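Local coordinates for tRNA (guanine(26)-N(2))-dimethyltransferase (Pyrococcus horikoshii, PDB 2DUL), which dimethylates the N2 amino group of guanine 26 in tRNA, probably using S-adenosyl-L-methionine as donor of both methyl groups, at residues P319-T324 and T353-S358. Sequence-based numbering, arbitrary orientation.
Sequences PLFYDT and TRTHFS
The F321 ring packs against T355, F357 and S358 at the end of a small antiparallel sheet, in which strand 361-364 lies between the outer strands 322-323 and 352-355; it reaches from just before the first of these onto the turn that follows the second. The F321 CB points toward 353-358, and chi1 of 59° sets CG between the backbone N and the carbonyl carbon, 4.2 Å from T355 CG2. That methyl sits over one face of the ring in a CH-pi contact, 13° off the ring normal. Farther out, CE1 comes within 4.0 Å of S358 CB, CE2 within 3.8 Å of F357 CB, and CZ touches both of these carbons. An alanine at F321 would probably open a gap beneath the T355 methyl and leave the CB atoms of F357 and S358 without the F321 ring they pack against. The type I turn T355-S358 presents these carbons; inside it the F357 N-H bonds T355 OG1 at 169°, an ST turn, and E315 also binds that hydroxyl. D323, the N-cap of helix 324-331, bonds the A326 backbone N through OD1. Its OD2 accepts a hydrogen bond from a water at 2.6 Å, and that water accepts one from S358 OG at 2.8 Å.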
ATOM      1  N   PRO A 319      10.363 -10.599   8.208  1.00 20.00           N
ATOM      2  CA  PRO A 319      10.659  -9.250   8.697  1.00 19.23           C
ATOM      3  C   PRO A 319      12.079  -8.747   8.437  1.00 19.83           C
ATOM      4  O   PRO A 319      13.065  -9.370   8.837  1.00 19.47           O
ATOM      5  CB  PRO A 319      10.345  -9.343  10.189  1.00 20.00           C
ATOM      6  CG  PRO A 319       9.270 -10.392  10.250  1.00 20.32           C
ATOM      7  CD  PRO A 319       9.796 -11.436   9.283  1.00 19.88           C
ATOM      8  N   LEU A 320      12.159  -7.609   7.758  1.00 19.13           N
ATOM      9  CA  LEU A 320      13.417  -6.942   7.451  1.00 18.62           C
ATOM     10  C   LEU A 320      14.395  -7.679   6.529  1.00 20.39           C
ATOM     11  O   LEU A 320      14.060  -8.691   5.905  1.00 19.21           O
ATOM     12  CB  LEU A 320      14.104  -6.543   8.767  1.00 17.92           C
ATOM     13  CG  LEU A 320      13.160  -5.793   9.725  1.00 19.40           C
ATOM     14  CD1 LEU A 320      13.908  -5.355  10.981  1.00 18.26           C
ATOM     15  CD2 LEU A 320      12.557  -4.581   9.007  1.00 19.27           C
ATOM     16  N   PHE A 321      15.607  -7.146   6.432  1.00 19.35           N
ATOM     17  CA  PHE A 321      16.624  -7.721   5.558  1.00 20.99           C
ATOM     18  C   PHE A 321      17.989  -7.145   5.888  1.00 20.09           C
ATOM     19  O   PHE A 321      18.114  -6.282   6.756  1.00 19.15           O
ATOM     20  CB  PHE A 321      16.270  -7.416   4.099  1.00 20.23           C
ATOM     21  CG  PHE A 321      16.160  -5.943   3.789  1.00 22.16           C
ATOM     22  CD1 PHE A 321      17.266  -5.223   3.343  1.00 21.24           C
ATOM     23  CD2 PHE A 321      14.944  -5.274   3.945  1.00 21.04           C
ATOM     24  CE1 PHE A 321      17.163  -3.856   3.054  1.00 21.57           C
ATOM     25  CE2 PHE A 321      14.829  -3.912   3.660  1.00 22.94           C
ATOM     26  CZ  PHE A 321      15.942  -3.200   3.213  1.00 22.27           C
ATOM     27  N   TYR A 322      19.012  -7.633   5.196  1.00 20.32           N
ATOM     28  CA  TYR A 322      20.368  -7.152   5.412  1.00 20.79           C
ATOM     29  C   TYR A 322      20.828  -6.437   4.149  1.00 21.19           C
ATOM     30  O   TYR A 322      20.792  -7.004   3.061  1.00 19.77           O
ATOM     31  CB  TYR A 322      21.309  -8.322   5.734  1.00 20.82           C
ATOM     32  CG  TYR A 322      20.926  -9.073   6.996  1.00 21.13           C
ATOM     33  CD1 TYR A 322      20.846  -8.416   8.223  1.00 22.01           C
ATOM     34  CD2 TYR A 322      20.609 -10.431   6.956  1.00 22.92           C
ATOM     35  CE1 TYR A 322      20.455  -9.092   9.381  1.00 20.66           C
ATOM     36  CE2 TYR A 322      20.217 -11.115   8.110  1.00 23.85           C
ATOM     37  CZ  TYR A 322      20.141 -10.439   9.315  1.00 21.83           C
ATOM     38  OH  TYR A 322      19.741 -11.105  10.457  1.00 22.20           O
ATOM     39  N   ASP A 323      21.240  -5.183   4.299  1.00 21.85           N
ATOM     40  CA  ASP A 323      21.707  -4.394   3.164  1.00 23.99           C
ATOM     41  C   ASP A 323      23.222  -4.565   3.072  1.00 23.98           C
ATOM     42  O   ASP A 323      23.961  -4.054   3.906  1.00 22.86           O
ATOM     43  CB  ASP A 323      21.341  -2.925   3.369  1.00 24.99           C
ATOM     44  CG  ASP A 323      21.587  -2.084   2.129  1.00 29.82           C
ATOM     45  OD1 ASP A 323      22.768  -1.871   1.774  1.00 28.31           O
ATOM     46  OD2 ASP A 323      20.592  -1.649   1.507  1.00 31.53           O
ATOM     47  N   THR A 324      23.672  -5.300   2.060  1.00 26.07           N
ATOM     48  CA  THR A 324      25.095  -5.570   1.874  1.00 28.46           C
ATOM     49  C   THR A 324      25.954  -4.309   1.843  1.00 28.57           C
ATOM     50  O   THR A 324      27.047  -4.278   2.408  1.00 28.99           O
ATOM     51  CB  THR A 324      25.344  -6.365   0.575  1.00 29.19           C
ATOM     52  OG1 THR A 324      24.526  -7.544   0.571  1.00 31.52           O
ATOM     53  CG2 THR A 324      26.802  -6.784   0.489  1.00 30.29           C
ATOM     54  N   THR A 353      16.608 -14.087  -1.033  1.00 21.76           N
ATOM     55  CA  THR A 353      16.108 -13.447  -2.244  1.00 22.17           C
ATOM     56  C   THR A 353      16.422 -11.961  -2.206  1.00 22.71           C
ATOM     57  O   THR A 353      16.821 -11.421  -1.172  1.00 21.18           O
ATOM     58  CB  THR A 353      14.569 -13.556  -2.371  1.00 23.04           C
ATOM     59  OG1 THR A 353      13.954 -12.722  -1.376  1.00 22.31           O
ATOM     60  CG2 THR A 353      14.104 -14.991  -2.183  1.00 22.36           C
ATOM     61  N   ARG A 354      16.240 -11.307  -3.345  1.00 24.02           N
ATOM     62  CA  ARG A 354      16.439  -9.870  -3.431  1.00 26.55           C
ATOM     63  C   ARG A 354      15.129  -9.303  -2.888  1.00 25.76           C
ATOM     64  O   ARG A 354      14.174 -10.051  -2.675  1.00 24.51           O
ATOM     65  CB  ARG A 354      16.621  -9.441  -4.891  1.00 29.89           C
ATOM     66  CG  ARG A 354      17.919  -9.902  -5.537  1.00 35.23           C
ATOM     67  CD  ARG A 354      17.859  -9.735  -7.051  1.00 40.18           C
ATOM     68  NE  ARG A 354      19.091 -10.164  -7.709  1.00 43.74           N
ATOM     69  CZ  ARG A 354      20.200  -9.434  -7.774  1.00 45.37           C
ATOM     70  NH1 ARG A 354      21.274  -9.911  -8.390  1.00 46.21           N
ATOM     71  NH2 ARG A 354      20.233  -8.218  -7.238  1.00 45.08           N
ATOM     72  N   THR A 355      15.078  -7.997  -2.657  1.00 25.42           N
ATOM     73  CA  THR A 355      13.849  -7.376  -2.165  1.00 25.31           C
ATOM     74  C   THR A 355      13.590  -6.053  -2.868  1.00 25.61           C
ATOM     75  O   THR A 355      14.524  -5.313  -3.175  1.00 25.77           O
ATOM     76  CB  THR A 355      13.895  -7.111  -0.644  1.00 24.98           C
ATOM     77  OG1 THR A 355      12.771  -6.296  -0.275  1.00 23.16           O
ATOM     78  CG2 THR A 355      15.194  -6.399  -0.250  1.00 25.54           C
ATOM     79  N   HIS A 356      12.317  -5.759  -3.114  1.00 25.06           N
ATOM     80  CA  HIS A 356      11.925  -4.524  -3.782  1.00 27.67           C
ATOM     81  C   HIS A 356      12.178  -3.303  -2.891  1.00 27.77           C
ATOM     82  O   HIS A 356      12.142  -2.168  -3.365  1.00 27.71           O
ATOM     83  CB  HIS A 356      10.441  -4.579  -4.142  1.00 27.79           C
ATOM     84  CG  HIS A 356       9.535  -4.393  -2.964  1.00 28.62           C
ATOM     85  ND1 HIS A 356       8.983  -3.174  -2.635  1.00 29.88           N
ATOM     86  CD2 HIS A 356       9.127  -5.262  -2.007  1.00 26.01           C
ATOM     87  CE1 HIS A 356       8.275  -3.298  -1.526  1.00 27.66           C
ATOM     88  NE2 HIS A 356       8.347  -4.555  -1.125  1.00 29.62           N
ATOM     89  N   PHE A 357      12.431  -3.534  -1.604  1.00 27.13           N
ATOM     90  CA  PHE A 357      12.666  -2.432  -0.671  1.00 28.11           C
ATOM     91  C   PHE A 357      13.998  -1.715  -0.880  1.00 29.86           C
ATOM     92  O   PHE A 357      14.135  -0.537  -0.547  1.00 31.13           O
ATOM     93  CB  PHE A 357      12.588  -2.930   0.778  1.00 25.07           C
ATOM     94  CG  PHE A 357      11.186  -3.221   1.255  1.00 25.28           C
ATOM     95  CD1 PHE A 357      10.216  -2.217   1.272  1.00 23.12           C
ATOM     96  CD2 PHE A 357      10.840  -4.492   1.706  1.00 23.65           C
ATOM     97  CE1 PHE A 357       8.926  -2.476   1.732  1.00 22.43           C
ATOM     98  CE2 PHE A 357       9.551  -4.763   2.170  1.00 22.22           C
ATOM     99  CZ  PHE A 357       8.592  -3.753   2.183  1.00 22.86           C
ATOM    100  N   SER A 358      14.977  -2.426  -1.428  1.00 30.71           N
ATOM    101  CA  SER A 358      16.300  -1.857  -1.670  1.00 31.12           C
ATOM    102  C   SER A 358      17.051  -2.698  -2.695  1.00 31.00           C
ATOM    103  O   SER A 358      16.943  -3.922  -2.698  1.00 28.87           O
ATOM    104  CB  SER A 358      17.101  -1.806  -0.368  1.00 31.93           C
ATOM    105  OG  SER A 358      18.449  -1.454  -0.614  1.00 35.42           O
TER
HETATM  106  O   HOH W   1      18.730   0.182   1.666  1.00 55.07           O